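Local coordinates for repeat Five Residue (Rfr) protein or pentapeptide repeat protein (Cyanothece, PDB 2O6W) that is of unknown function but folds into a right-handed quadrilateral beta helix built from pentapeptide repeats, preceded by a short N-terminal helix, at residues Thr3-Arg8 with Arg13-Cys18. Sequence-based numbering, arbitrary orientation.
Sequences TNNLYR and RECVGC
Arg8 reaches from helix 2-10 to Glu14, and the two side chains meet as a salt bridge with guanidinium and carboxylate planes 35° apart. Arg8 NE gives the main bond, 2.9 Å to Glu14 OE1, which lies almost in the guanidinium plane but is approached on its syn side from 28° outside the carboxylate plane. Arg8 NH2 adds weak, longer bonds to both OE1 and OE2 of Glu14. A bend at chi3 (60°) turns the arginine tip along the loop, where one guanidinium face lies against the Cys15-Cys18 disulfide, with Cys18 SG 3.2 Å from Arg8 NH1. Asn5, one turn earlier, sets its CB 3.7 Å from Cys15 SG. The carboxylate is fixed from its other oxygen: Val16 N donates to Glu14 OE2 (3.0 Å), nearly along the C-O axis. The backbones join as well, Glu14 N donating to Arg8 O at 3.2 Å. A leucine in place of Arg8 would probably leave the Glu14 carboxylate without its charge partner and the disulfide without its flat polar cover. Beyond the segments, backbone hydrogen bonds tie Cys15 to Asp57 and Cys18 to Asn62. The disulfide spans the ends of a type II beta turn, Cys15-Cys18, with both sulfurs against the helix side chains Asn5 and Arg8; the arrangement thus docks the N-terminal helix, through a disulfide-braced turn and a salt bridge, on the end of the pentapeptide-repeat beta helix.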
loop_
_atom_site.group_PDB
_atom_site.type_symbol
_atom_site.label_atom_id
_atom_site.label_comp_id
_atom_site.label_asym_id
_atom_site.label_seq_id
_atom_site.Cartn_x
_atom_site.Cartn_y
_atom_site.Cartn_z
ATOM N N THR A 3 9.785 -7.733 -15.901
ATOM C CA THR A 3 8.683 -8.245 -16.698
ATOM C C THR A 3 7.995 -9.406 -15.964
ATOM O O THR A 3 6.769 -9.489 -15.929
ATOM C CB THR A 3 9.209 -8.708 -18.077
ATOM O OG1 THR A 3 8.110 -9.044 -18.928
ATOM C CG2 THR A 3 10.121 -9.905 -17.922
ATOM N N ASN A 4 8.792 -10.282 -15.359
ATOM C CA ASN A 4 8.265 -11.421 -14.623
ATOM C C ASN A 4 7.551 -10.980 -13.345
ATOM O O ASN A 4 6.539 -11.568 -12.959
ATOM C CB ASN A 4 9.396 -12.399 -14.276
ATOM C CG ASN A 4 8.884 -13.675 -13.617
ATOM O OD1 ASN A 4 8.901 -13.811 -12.386
ATOM N ND2 ASN A 4 8.415 -14.614 -14.438
ATOM N N ASN A 5 8.079 -9.953 -12.683
ATOM C CA ASN A 5 7.456 -9.452 -11.461
ATOM C C ASN A 5 6.081 -8.882 -11.791
ATOM O O ASN A 5 5.107 -9.155 -11.098
ATOM C CB ASN A 5 8.324 -8.371 -10.806
ATOM C CG ASN A 5 9.650 -8.910 -10.316
ATOM O OD1 ASN A 5 9.821 -10.116 -10.150
ATOM N ND2 ASN A 5 10.599 -8.014 -10.072
ATOM N N LEU A 6 6.012 -8.106 -12.865
ATOM C CA LEU A 6 4.759 -7.509 -13.291
ATOM C C LEU A 6 3.732 -8.578 -13.640
ATOM O O LEU A 6 2.538 -8.392 -13.418
ATOM C CB LEU A 6 4.988 -6.602 -14.501
ATOM C CG LEU A 6 5.888 -5.386 -14.275
ATOM C CD1 LEU A 6 6.033 -4.616 -15.577
ATOM C CD2 LEU A 6 5.302 -4.496 -13.199
ATOM N N TYR A 7 4.201 -9.697 -14.185
ATOM C CA TYR A 7 3.304 -10.779 -14.561
ATOM C C TYR A 7 2.749 -11.457 -13.324
ATOM O O TYR A 7 1.565 -11.770 -13.259
ATOM C CB TYR A 7 4.029 -11.817 -15.412
ATOM C CG TYR A 7 3.108 -12.878 -15.965
ATOM C CD1 TYR A 7 2.153 -12.558 -16.930
ATOM C CD2 TYR A 7 3.201 -14.203 -15.542
ATOM C CE1 TYR A 7 1.318 -13.531 -17.467
ATOM C CE2 TYR A 7 2.368 -15.187 -16.073
ATOM C CZ TYR A 7 1.434 -14.841 -17.036
ATOM O OH TYR A 7 0.626 -15.814 -17.586
ATOM N N ARG A 8 3.615 -11.697 -12.348
ATOM C CA ARG A 8 3.189 -12.327 -11.113
ATOM C C ARG A 8 2.169 -11.434 -10.421
ATOM O O ARG A 8 1.242 -11.921 -9.786
ATOM C CB ARG A 8 4.390 -12.558 -10.194
ATOM C CG ARG A 8 5.358 -13.613 -10.694
ATOM C CD ARG A 8 6.699 -13.504 -9.985
ATOM N NE ARG A 8 6.591 -13.672 -8.540
ATOM C CZ ARG A 8 7.548 -13.330 -7.682
ATOM N NH1 ARG A 8 8.678 -12.802 -8.132
ATOM N NH2 ARG A 8 7.375 -13.508 -6.377
ATOM N N ARG A 13 -1.357 -12.281 -8.611
ATOM C CA ARG A 13 -1.763 -11.392 -7.521
ATOM C C ARG A 13 -0.767 -11.442 -6.371
ATOM O O ARG A 13 -1.166 -11.457 -5.209
ATOM C CB ARG A 13 -3.131 -11.797 -6.978
ATOM C CG ARG A 13 -4.200 -11.954 -8.022
ATOM C CD ARG A 13 -4.963 -10.687 -8.183
ATOM N NE ARG A 13 -5.649 -10.328 -6.948
ATOM C CZ ARG A 13 -6.275 -9.170 -6.772
ATOM N NH1 ARG A 13 -6.878 -8.902 -5.624
ATOM N NH2 ARG A 13 -6.286 -8.274 -7.749
ATOM N N GLU A 14 0.522 -11.487 -6.689
ATOM C CA GLU A 14 1.548 -11.527 -5.653
ATOM C C GLU A 14 2.913 -11.137 -6.200
ATOM O O GLU A 14 3.111 -11.040 -7.410
ATOM C CB GLU A 14 1.635 -12.927 -5.033
ATOM C CG GLU A 14 2.203 -13.999 -5.970
ATOM C CD GLU A 14 3.731 -14.026 -6.009
ATOM O OE1 GLU A 14 4.295 -14.459 -7.040
ATOM O OE2 GLU A 14 4.364 -13.633 -5.005
ATOM N N CYS A 15 3.844 -10.904 -5.285
ATOM C CA CYS A 15 5.213 -10.557 -5.625
ATOM C C CYS A 15 6.016 -10.494 -4.331
ATOM O O CYS A 15 6.715 -9.522 -4.058
ATOM C CB CYS A 15 5.277 -9.216 -6.354
ATOM S SG CYS A 15 6.550 -9.206 -7.661
ATOM N N VAL A 16 5.894 -11.553 -3.538
ATOM C CA VAL A 16 6.586 -11.665 -2.263
ATOM C C VAL A 16 8.095 -11.529 -2.445
ATOM O O VAL A 16 8.684 -12.178 -3.311
ATOM C CB VAL A 16 6.268 -13.032 -1.588
ATOM C CG1 VAL A 16 7.027 -13.173 -0.270
ATOM C CG2 VAL A 16 4.767 -13.149 -1.342
ATOM N N GLY A 17 8.708 -10.670 -1.633
ATOM C CA GLY A 17 10.144 -10.460 -1.689
ATOM C C GLY A 17 10.699 -9.824 -2.954
ATOM O O GLY A 17 11.910 -9.681 -3.079
ATOM N N CYS A 18 9.832 -9.443 -3.887
ATOM C CA CYS A 18 10.283 -8.829 -5.132
ATOM C C CYS A 18 11.010 -7.509 -4.873
ATOM O O CYS A 18 10.789 -6.850 -3.857
ATOM C CB CYS A 18 9.090 -8.554 -6.068
ATOM S SG CYS A 18 8.200 -10.003 -6.749
#